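Local coordinates for protein N-terminal domain of PorA (28-171) (Porphyromonas gingivalis ATCC 33277, PDB 6KJK) that is probably a type IX secretion system cargo that influences PorXY-SigP signalling, the part described being its N-terminal domain, at residues 19-24 and 130-135; 31-36 and 95-100; 51-56 and 77-82; 58-63 and 103-108. All coordinates share one frame; numbering follows the deposited sequence.

Overall arrangement
The domain has no helix and is mostly strand, in two sheets that face each other as a sandwich. Contacts 1, 3 and 4 belong to the mixed sheet, whose order is 18-22, 125-133, 105-115, 48-58, 83-85; contact 2 pairs strands 31-42 and 90-99 of the other sheet. Contacts 1, 2 and 4 cluster at one end: the centre of contact 2 lies about 11 Å from that of contact 1 and about 9 Å from that of contact 4, and all three touch. The centre of contact 3 is about 19 to 21 Å from the others. Along the chain, contact 1 spans the rest, joining an early strand to the last, consistent with an immunoglobulin-like fold.

Contact 1: residues 19-24 and 130-135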
# COMPACT_ATOMS: atom_id res chain seq x y z
N THR A 19 0.08 0.77 -11.48
CA THR A 19 -0.43 1.93 -10.77
C THR A 19 -1.92 1.77 -10.55
O THR A 19 -2.67 1.43 -11.48
CB THR A 19 -0.12 3.23 -11.51
OG1 THR A 19 1.31 3.37 -11.60
CG2 THR A 19 -0.69 4.42 -10.75
N VAL A 20 -2.35 1.96 -9.31
CA VAL A 20 -3.73 1.80 -8.87
C VAL A 20 -4.20 3.15 -8.36
O VAL A 20 -3.58 3.72 -7.44
CB VAL A 20 -3.86 0.76 -7.75
CG1 VAL A 20 -5.29 0.76 -7.19
CG2 VAL A 20 -3.52 -0.63 -8.28
N ASP A 21 -5.29 3.66 -8.94
CA ASP A 21 -5.87 4.93 -8.52
C ASP A 21 -7.05 4.67 -7.60
O ASP A 21 -7.95 3.89 -7.93
CB ASP A 21 -6.38 5.74 -9.73
CG ASP A 21 -5.27 6.35 -10.57
OD1 ASP A 21 -4.08 6.31 -10.21
OD2 ASP A 21 -5.62 6.90 -11.64
N ILE A 22 -7.03 5.28 -6.44
CA ILE A 22 -8.11 5.22 -5.47
C ILE A 22 -8.74 6.61 -5.46
O ILE A 22 -8.02 7.61 -5.37
CB ILE A 22 -7.54 4.90 -4.07
CG1 ILE A 22 -6.82 3.53 -4.04
CG2 ILE A 22 -8.63 4.98 -3.01
CD1 ILE A 22 -7.70 2.35 -4.23
N THR A 23 -10.06 6.68 -5.60
CA THR A 23 -10.78 7.94 -5.59
C THR A 23 -11.80 8.04 -4.48
O THR A 23 -12.23 9.13 -4.15
CB THR A 23 -11.51 8.14 -6.93
OG1 THR A 23 -12.38 7.01 -7.13
CG2 THR A 23 -10.54 8.24 -8.08
N ALA A 24 -12.23 6.92 -3.90
CA ALA A 24 -13.25 7.00 -2.88
C ALA A 24 -12.66 7.53 -1.58
O ALA A 24 -11.52 7.19 -1.22
CB ALA A 24 -13.87 5.62 -2.64
N ASN A 130 -2.05 5.79 -6.13
CA ASN A 130 -2.38 7.21 -6.18
C ASN A 130 -3.74 7.42 -5.56
O ASN A 130 -4.73 6.82 -6.01
CB ASN A 130 -2.42 7.73 -7.62
CG ASN A 130 -1.07 7.74 -8.27
OD1 ASN A 130 -0.04 7.99 -7.63
ND2 ASN A 130 -1.05 7.45 -9.57
N PHE A 131 -3.80 8.21 -4.51
CA PHE A 131 -5.06 8.61 -3.90
C PHE A 131 -5.44 9.94 -4.52
O PHE A 131 -4.88 10.98 -4.17
CB PHE A 131 -4.86 8.77 -2.39
CG PHE A 131 -4.56 7.46 -1.67
CD1 PHE A 131 -5.59 6.56 -1.40
CD2 PHE A 131 -3.28 7.11 -1.27
CE1 PHE A 131 -5.35 5.36 -0.73
CE2 PHE A 131 -3.05 5.93 -0.59
CZ PHE A 131 -4.09 5.05 -0.32
N LYS A 132 -6.37 9.90 -5.47
CA LYS A 132 -6.80 11.10 -6.19
C LYS A 132 -8.05 11.63 -5.50
O LYS A 132 -9.17 11.17 -5.75
CB LYS A 132 -7.03 10.79 -7.66
CG LYS A 132 -5.77 10.41 -8.38
CD LYS A 132 -6.01 10.23 -9.86
CE LYS A 132 -4.72 9.86 -10.56
NZ LYS A 132 -4.96 9.54 -12.00
N TYR A 133 -7.85 12.60 -4.61
CA TYR A 133 -8.92 13.21 -3.83
C TYR A 133 -9.56 14.34 -4.63
O TYR A 133 -8.86 15.27 -5.06
CB TYR A 133 -8.33 13.77 -2.55
CG TYR A 133 -9.27 14.54 -1.66
CD1 TYR A 133 -10.31 13.90 -1.00
CD2 TYR A 133 -9.09 15.92 -1.46
CE1 TYR A 133 -11.15 14.60 -0.14
CE2 TYR A 133 -9.92 16.62 -0.61
CZ TYR A 133 -10.94 15.97 0.04
OH TYR A 133 -11.75 16.70 0.89
N LYS A 134 -10.88 14.27 -4.81
CA LYS A 134 -11.66 15.33 -5.47
C LYS A 134 -11.02 15.76 -6.79
O LYS A 134 -10.80 16.95 -7.05
CB LYS A 134 -11.90 16.52 -4.54
CG LYS A 134 -12.74 16.18 -3.34
CD LYS A 134 -13.08 17.39 -2.48
CE LYS A 134 -13.99 17.01 -1.32
NZ LYS A 134 -14.26 18.09 -0.34
N GLY A 135 -10.70 14.78 -7.62
CA GLY A 135 -10.15 15.00 -8.93
C GLY A 135 -8.64 14.90 -9.00
O GLY A 135 -8.10 14.76 -10.10
O HOH W 1 -12.11 11.73 -4.86
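Asp-21 and Ile-22, on the outermost strand 18-22, pair with Asn-130 and Phe-131 of the last strand, 125-133, in the one parallel step of an otherwise antiparallel sheet. The evidence is the bonding pattern. Asn-130 uses both its peptide groups on the residues flanking Asp-21: Asn-130 N donates to Val-20 O at 2.9 Å, and Asn-130 O accepts from Ile-22 N at 2.8 Å. Lys-132 N then reaches Ile-22 O, also at 2.8 Å.

On one face the side chains are polar. The Asp-21 and Asn-130 side chains run abreast, with carboxylate and amide planes 41° apart, and Asn-130 ND2 makes a weak hydrogen bond of 3.3 Å to Asp-21 OD1. The other carboxylate oxygen is engaged by Lys-132: its CG is anti to the carbonyl carbon (chi1 -65°) and the chain is extended beyond, which carries NZ to a salt bridge of 2.7 Å with Asp-21 OD2, approached from 48° out of the carboxylate plane. Each oxygen therefore has its own donor across the strand gap.

The opposite face is apolar: Ile-22 CB sits 3.7 Å from Phe-131 CD1, and the Phe-131 ring continues inward to Tyr-96 and Phe-36 of the facing sheet. Past the last bridge the strands part, and a water donates to Thr-23 O and Lys-132 O while accepting from Lys-134 N. Parallel pairing of an early edge strand with the final strand is consistent with the immunoglobulin-like sandwich that the topology of this domain suggests.

Contact 2: residues 31-36 and 95-100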
# COMPACT_ATOMS: atom_id res chain seq x y z
N THR A 31 -11.80 15.18 8.92
CA THR A 31 -10.70 14.40 8.35
C THR A 31 -11.24 13.43 7.31
O THR A 31 -12.27 12.79 7.53
CB THR A 31 -9.96 13.64 9.45
OG1 THR A 31 -9.35 14.58 10.33
CG2 THR A 31 -8.90 12.73 8.86
N GLU A 32 -10.55 13.34 6.16
CA GLU A 32 -10.88 12.40 5.10
C GLU A 32 -10.02 11.15 5.23
O GLU A 32 -8.87 11.23 5.68
CB GLU A 32 -10.59 13.01 3.73
CG GLU A 32 -11.21 14.39 3.50
CD GLU A 32 -12.71 14.35 3.24
OE1 GLU A 32 -13.37 13.42 3.74
OE2 GLU A 32 -13.21 15.25 2.54
N GLU A 33 -10.56 10.02 4.82
CA GLU A 33 -9.80 8.77 4.77
C GLU A 33 -10.00 8.12 3.42
O GLU A 33 -11.13 8.03 2.94
CB GLU A 33 -10.20 7.81 5.89
CG GLU A 33 -9.30 6.58 5.96
CD GLU A 33 -9.75 5.55 6.98
OE1 GLU A 33 -10.33 4.52 6.56
OE2 GLU A 33 -9.51 5.77 8.18
N MET A 34 -8.90 7.70 2.79
CA MET A 34 -8.92 6.91 1.57
C MET A 34 -8.16 5.63 1.84
O MET A 34 -7.21 5.61 2.64
CB MET A 34 -8.28 7.68 0.42
CG MET A 34 -8.98 9.02 0.22
SD MET A 34 -8.36 10.02 -1.12
CE MET A 34 -9.00 9.10 -2.52
N LYS A 35 -8.57 4.53 1.21
CA LYS A 35 -7.96 3.24 1.54
C LYS A 35 -7.70 2.41 0.31
O LYS A 35 -8.60 2.20 -0.51
CB LYS A 35 -8.85 2.47 2.50
CG LYS A 35 -8.29 1.13 2.90
CD LYS A 35 -9.34 0.43 3.74
CE LYS A 35 -8.73 -0.34 4.89
NZ LYS A 35 -9.57 -1.51 5.26
N PHE A 36 -6.48 1.90 0.20
CA PHE A 36 -6.11 0.87 -0.76
C PHE A 36 -6.13 -0.47 -0.07
O PHE A 36 -5.67 -0.61 1.07
CB PHE A 36 -4.68 1.15 -1.26
CG PHE A 36 -4.07 0.01 -2.01
CD1 PHE A 36 -4.25 -0.12 -3.37
CD2 PHE A 36 -3.34 -0.96 -1.36
CE1 PHE A 36 -3.70 -1.17 -4.06
CE2 PHE A 36 -2.79 -2.02 -2.05
CZ PHE A 36 -2.96 -2.12 -3.41
N ARG A 95 -3.98 3.13 4.37
CA ARG A 95 -4.96 4.16 4.61
C ARG A 95 -4.26 5.50 4.60
O ARG A 95 -3.20 5.67 5.23
CB ARG A 95 -5.58 3.93 5.99
CG ARG A 95 -6.60 2.82 6.04
CD ARG A 95 -7.00 2.61 7.50
NE ARG A 95 -8.21 1.82 7.72
CZ ARG A 95 -8.22 0.50 7.92
NH1 ARG A 95 -7.08 -0.18 7.90
NH2 ARG A 95 -9.36 -0.14 8.12
N TYR A 96 -4.85 6.47 3.93
CA TYR A 96 -4.30 7.82 3.82
C TYR A 96 -5.35 8.75 4.38
O TYR A 96 -6.50 8.74 3.93
CB TYR A 96 -4.04 8.10 2.34
CG TYR A 96 -3.55 9.51 2.03
CD1 TYR A 96 -2.62 10.18 2.83
CD2 TYR A 96 -4.03 10.15 0.92
CE1 TYR A 96 -2.21 11.45 2.51
CE2 TYR A 96 -3.62 11.44 0.58
CZ TYR A 96 -2.69 12.08 1.39
OH TYR A 96 -2.23 13.37 1.11
N THR A 97 -4.98 9.56 5.38
CA THR A 97 -5.92 10.43 6.06
C THR A 97 -5.38 11.85 6.00
O THR A 97 -4.17 12.06 6.05
CB THR A 97 -6.09 10.01 7.50
OG1 THR A 97 -4.82 9.93 8.12
CG2 THR A 97 -6.71 8.65 7.57
N PHE A 98 -6.27 12.82 5.87
CA PHE A 98 -5.83 14.19 5.62
C PHE A 98 -7.03 15.11 5.80
O PHE A 98 -8.17 14.65 5.87
CB PHE A 98 -5.25 14.35 4.20
CG PHE A 98 -6.16 13.82 3.12
CD1 PHE A 98 -7.12 14.64 2.52
CD2 PHE A 98 -6.08 12.50 2.72
CE1 PHE A 98 -7.98 14.14 1.56
CE2 PHE A 98 -6.93 11.98 1.76
CZ PHE A 98 -7.89 12.79 1.18
N PRO A 99 -6.79 16.42 5.90
CA PRO A 99 -7.89 17.35 6.16
C PRO A 99 -8.87 17.45 5.00
O PRO A 99 -8.48 17.43 3.83
CB PRO A 99 -7.18 18.69 6.40
CG PRO A 99 -5.80 18.32 6.83
CD PRO A 99 -5.48 17.09 6.01
N VAL A 100 -10.15 17.60 5.34
CA VAL A 100 -11.14 18.00 4.36
C VAL A 100 -10.69 19.31 3.71
O VAL A 100 -10.20 20.22 4.39
CB VAL A 100 -12.51 18.17 5.02
CG1 VAL A 100 -13.51 18.80 4.06
CG2 VAL A 100 -13.01 16.85 5.54
O HOH W 2 -6.85 -3.10 6.77
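Phe-98 holds CG between its backbone N and carbonyl carbon (chi1 52°), which brings the ring against Glu-32 CB. That carbon stands 3.5 Å above the Phe-98 ring plane, offset toward the rim, a CH-pi contact. At the ring edge and in its plane is Met-34 SD, 3.6 Å from Phe-98 CZ, which makes a Met-aromatic pair. Glu-32 keeps CG anti to its carbonyl carbon and bends at chi2 (-75°); its acid end crosses Val-100, with Glu-32 OE2 3.4 Å from Val-100 CG2, and is bonded outside the two strands, OE2 to Tyr-133 OH and OE1 to Thr-27 OG1.

These side chains project from the antiparallel pairing of strands 31-42 and 90-99 in the second sheet of the sandwich. Two hydrogen-bonded pairs define it: Glu-32 N to Phe-98 O at 2.7 Å with its return bond, and Met-34 N to Tyr-96 O at 2.9 Å with its own.

On the other sheet face, Lys-35 CE rests over the centre of the Arg-95 guanidinium, 3.1 Å above its plane, and Lys-35 NZ approaches Arg-95 NH2 to 3.2 Å, two donors of like charge. Glu-33 OE1 lies at the guanidinium edge in a long salt bridge, 3.6 Å from Arg-95 NE with the planes 86° apart, and probably eases that repulsion.

Contact 3: residues 51-56 and 77-82; sequences IGKITK and VSVSPV
Peptide units are the flat groups that meet between Gly-52, Ile-54 and the facing Ser-78 and Ser-80. Ile-54 N donates to Ser-78 O at 2.8 Å, and Ser-80 N donates to Gly-52 O, also at 2.8 Å. Neither segment supplies an aromatic ring to the contact; outside it, Lys-53 makes a cation-pi contact with Phe-114.

Next along, a side chain replaces a backbone acceptor. Ser-80 carries OG between its backbone N and carbonyl carbon (chi1 80°), and Ser-80 OG accepts from Gly-52 N at 2.9 Å while donating to Pro-81 O at 2.7 Å. Two bonds thus grip the hydroxyl, accepting from one group and donating to another, which probably restrains its rotation.

The geometry is that of an irregular edge. The touching parts, 51-54 and 78-82, run 170° apart, yet a single bridge, Lys-53 with Val-79, joins them, as 77-82 follows strand 48-58 just ahead of the outermost strand 83-85.

Apolar packing follows one side of this line. Ile-51 CG2 meets Val-79 CG1 at 3.5 Å, closer than usual van der Waals contact, and the side chains of Ile-51 and Val-82 cross, CG1 to CG2 3.8 Å. The Lys-53 chain runs abreast of Val-79, its CD 4.1 Å from Val-79 CG2, whereas Ile-54 turns to Phe-65 and Phe-109. A water 2.8 Å from Ile-54 O donates to it and also bonds Ser-78 OG.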
# COMPACT_ATOMS: atom_id res chain seq x y z
N ILE A 51 9.21 -8.71 3.71
CA ILE A 51 8.87 -7.49 4.42
C ILE A 51 8.23 -6.54 3.42
O ILE A 51 8.69 -6.47 2.26
CB ILE A 51 10.13 -6.83 5.03
CG1 ILE A 51 10.74 -7.72 6.10
CG2 ILE A 51 9.82 -5.47 5.62
CD1 ILE A 51 12.15 -7.30 6.46
N GLY A 52 7.19 -5.85 3.84
CA GLY A 52 6.53 -4.85 3.00
C GLY A 52 6.98 -3.46 3.42
O GLY A 52 7.10 -3.18 4.61
N LYS A 53 7.29 -2.63 2.42
CA LYS A 53 7.79 -1.28 2.69
C LYS A 53 7.09 -0.27 1.82
O LYS A 53 6.92 -0.47 0.61
CB LYS A 53 9.30 -1.16 2.43
CG LYS A 53 10.15 -2.13 3.22
CD LYS A 53 11.60 -1.71 3.19
CE LYS A 53 12.47 -2.79 3.84
NZ LYS A 53 13.90 -2.35 3.94
N ILE A 54 6.72 0.85 2.44
CA ILE A 54 6.41 2.05 1.68
C ILE A 54 7.74 2.68 1.30
O ILE A 54 8.49 3.13 2.17
CB ILE A 54 5.53 3.00 2.48
CG1 ILE A 54 4.18 2.35 2.80
CG2 ILE A 54 5.40 4.36 1.77
CD1 ILE A 54 3.31 2.06 1.59
N THR A 55 8.05 2.70 0.01
CA THR A 55 9.36 3.15 -0.46
C THR A 55 9.34 4.58 -0.98
O THR A 55 10.42 5.17 -1.18
CB THR A 55 9.89 2.22 -1.57
OG1 THR A 55 8.98 2.28 -2.67
CG2 THR A 55 10.01 0.78 -1.12
N LYS A 56 8.16 5.15 -1.23
CA LYS A 56 8.00 6.54 -1.63
C LYS A 56 6.68 7.02 -1.05
O LYS A 56 5.70 6.26 -1.05
CB LYS A 56 7.86 6.64 -3.16
CG LYS A 56 9.01 6.01 -3.98
CD LYS A 56 8.69 6.12 -5.48
CE LYS A 56 8.82 4.79 -6.26
NZ LYS A 56 9.79 4.85 -7.40
N VAL A 77 4.59 4.82 9.82
CA VAL A 77 5.62 3.79 9.87
C VAL A 77 5.66 3.08 8.52
O VAL A 77 4.65 2.53 8.06
CB VAL A 77 5.37 2.82 11.03
CG1 VAL A 77 6.29 1.64 10.96
CG2 VAL A 77 5.56 3.58 12.36
N SER A 78 6.82 3.03 7.90
CA SER A 78 6.90 2.61 6.51
C SER A 78 7.27 1.16 6.30
O SER A 78 7.26 0.71 5.16
CB SER A 78 7.86 3.50 5.73
OG SER A 78 9.15 3.36 6.26
N VAL A 79 7.62 0.40 7.34
CA VAL A 79 8.11 -0.96 7.19
C VAL A 79 7.25 -1.89 8.04
O VAL A 79 7.01 -1.62 9.23
CB VAL A 79 9.61 -1.07 7.57
CG1 VAL A 79 10.12 -2.47 7.35
CG2 VAL A 79 10.42 -0.08 6.72
N SER A 80 6.79 -2.98 7.43
CA SER A 80 6.02 -3.99 8.11
C SER A 80 6.94 -4.94 8.87
O SER A 80 8.15 -4.97 8.66
CB SER A 80 5.23 -4.81 7.08
OG SER A 80 6.04 -5.79 6.45
N PRO A 81 6.36 -5.81 9.70
CA PRO A 81 7.13 -6.95 10.23
C PRO A 81 7.41 -7.95 9.11
O PRO A 81 6.85 -7.88 8.02
CB PRO A 81 6.20 -7.59 11.26
CG PRO A 81 5.04 -6.67 11.43
CD PRO A 81 4.97 -5.84 10.14
N VAL A 82 8.27 -8.93 9.42
CA VAL A 82 8.46 -10.06 8.52
C VAL A 82 7.17 -10.86 8.49
O VAL A 82 6.59 -11.17 9.54
CB VAL A 82 9.63 -10.93 8.99
CG1 VAL A 82 9.81 -12.11 8.07
CG2 VAL A 82 10.93 -10.10 9.05
O HOH W 3 10.52 2.33 3.97

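Contact 4: residues 58-63 and 103-108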
# COMPACT_ATOMS: atom_id res chain seq x y z
N GLU A 58 4.19 10.68 -0.85
CA GLU A 58 3.90 12.07 -1.21
C GLU A 58 2.53 12.40 -0.66
O GLU A 58 1.54 11.72 -1.02
CB GLU A 58 3.91 12.21 -2.73
CG GLU A 58 5.13 11.55 -3.38
CD GLU A 58 5.41 11.97 -4.82
OE1 GLU A 58 6.42 12.67 -5.06
OE2 GLU A 58 4.64 11.57 -5.72
N MET A 59 2.44 13.38 0.21
CA MET A 59 1.21 13.68 0.92
C MET A 59 1.03 15.19 1.00
O MET A 59 2.00 15.96 0.99
CB MET A 59 1.23 13.12 2.35
CG MET A 59 1.42 11.59 2.44
SD MET A 59 1.11 10.90 4.08
CE MET A 59 2.59 11.42 4.94
N ILE A 60 -0.21 15.60 1.14
CA ILE A 60 -0.47 16.96 1.58
C ILE A 60 0.04 17.14 3.02
O ILE A 60 0.32 16.19 3.75
CB ILE A 60 -1.99 17.23 1.44
CG1 ILE A 60 -2.26 18.74 1.39
CG2 ILE A 60 -2.78 16.59 2.57
CD1 ILE A 60 -3.61 19.04 0.88
N GLY A 61 0.26 18.40 3.40
CA GLY A 61 1.12 18.69 4.56
C GLY A 61 0.80 17.92 5.84
O GLY A 61 1.68 17.32 6.46
N ASP A 62 -0.45 17.96 6.27
CA ASP A 62 -0.88 17.24 7.47
C ASP A 62 -1.50 15.87 7.17
O ASP A 62 -2.27 15.36 7.98
CB ASP A 62 -1.84 18.09 8.31
CG ASP A 62 -1.51 18.04 9.79
OD1 ASP A 62 -1.16 19.09 10.36
OD2 ASP A 62 -1.58 16.93 10.39
N GLY A 63 -1.18 15.29 6.04
CA GLY A 63 -1.60 13.92 5.80
C GLY A 63 -0.77 12.94 6.59
O GLY A 63 0.38 13.19 6.93
N GLU A 103 -10.41 21.80 -2.34
CA GLU A 103 -9.49 21.61 -3.44
C GLU A 103 -9.02 20.16 -3.46
O GLU A 103 -8.87 19.54 -2.40
CB GLU A 103 -8.29 22.52 -3.19
CG GLU A 103 -7.08 22.33 -4.08
CD GLU A 103 -5.92 23.24 -3.66
OE1 GLU A 103 -4.76 22.97 -4.05
OE2 GLU A 103 -6.19 24.21 -2.92
N GLY A 104 -8.77 19.64 -4.66
CA GLY A 104 -8.27 18.29 -4.80
C GLY A 104 -6.76 18.21 -4.72
O GLY A 104 -6.04 19.19 -4.83
N HIS A 105 -6.27 16.99 -4.53
CA HIS A 105 -4.83 16.73 -4.56
C HIS A 105 -4.65 15.24 -4.73
O HIS A 105 -5.60 14.46 -4.59
CB HIS A 105 -4.12 17.23 -3.29
CG HIS A 105 -4.16 16.28 -2.13
ND1 HIS A 105 -5.16 16.29 -1.19
CD2 HIS A 105 -3.29 15.31 -1.75
CE1 HIS A 105 -4.93 15.35 -0.29
NE2 HIS A 105 -3.79 14.75 -0.60
N THR A 106 -3.43 14.85 -5.05
CA THR A 106 -3.08 13.44 -5.17
C THR A 106 -2.04 13.09 -4.11
O THR A 106 -0.97 13.71 -4.07
CB THR A 106 -2.54 13.13 -6.56
OG1 THR A 106 -3.52 13.49 -7.55
CG2 THR A 106 -2.24 11.65 -6.68
N GLY A 107 -2.36 12.15 -3.23
CA GLY A 107 -1.34 11.47 -2.42
C GLY A 107 -0.81 10.31 -3.23
O GLY A 107 -1.56 9.66 -3.95
N ALA A 108 0.48 10.07 -3.19
CA ALA A 108 1.08 9.03 -4.01
C ALA A 108 2.07 8.23 -3.18
O ALA A 108 2.89 8.81 -2.44
CB ALA A 108 1.79 9.63 -5.24
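Ile-60 lies over one face of the His-105 imidazole, the two side chains crossing at about a right angle. Ile-60 CB is 3.7 Å above the ring plane, offset toward the rim and 17° off the normal through the centroid, a CH-pi contact. Ile-60 CD1 reaches His-105 ND1 at 3.8 Å. His-105 CG lies between its backbone N and carbonyl carbon (chi1 84°), which turns the imidazole toward Ile-60.

Alongside, Glu-58 and Ala-108 form an antiparallel hydrogen-bonded pair, the last between strands 48-58 and 105-115: Glu-58 N to Ala-108 O is 2.8 Å and Ala-108 N to Glu-58 O is 2.9 Å. Glu-58 OE2 lies 3.5 Å from Ala-108 CB.

Farther out, a type I beta turn from Ile-60 to Gly-63, closed by Gly-63 N on Ile-60 O, bends the chain toward strand 64-69. From the facing sheet, Tyr-96 OH is bonded both to His-105 NE2 and to Ile-60 N, and Phe-98 meets the imidazole edge-to-face. One phenol thus holds the His-105 ring by NE2 and the Ile-60 backbone by N, probably restraining the ring while its face serves Ile-60 as an apolar surface.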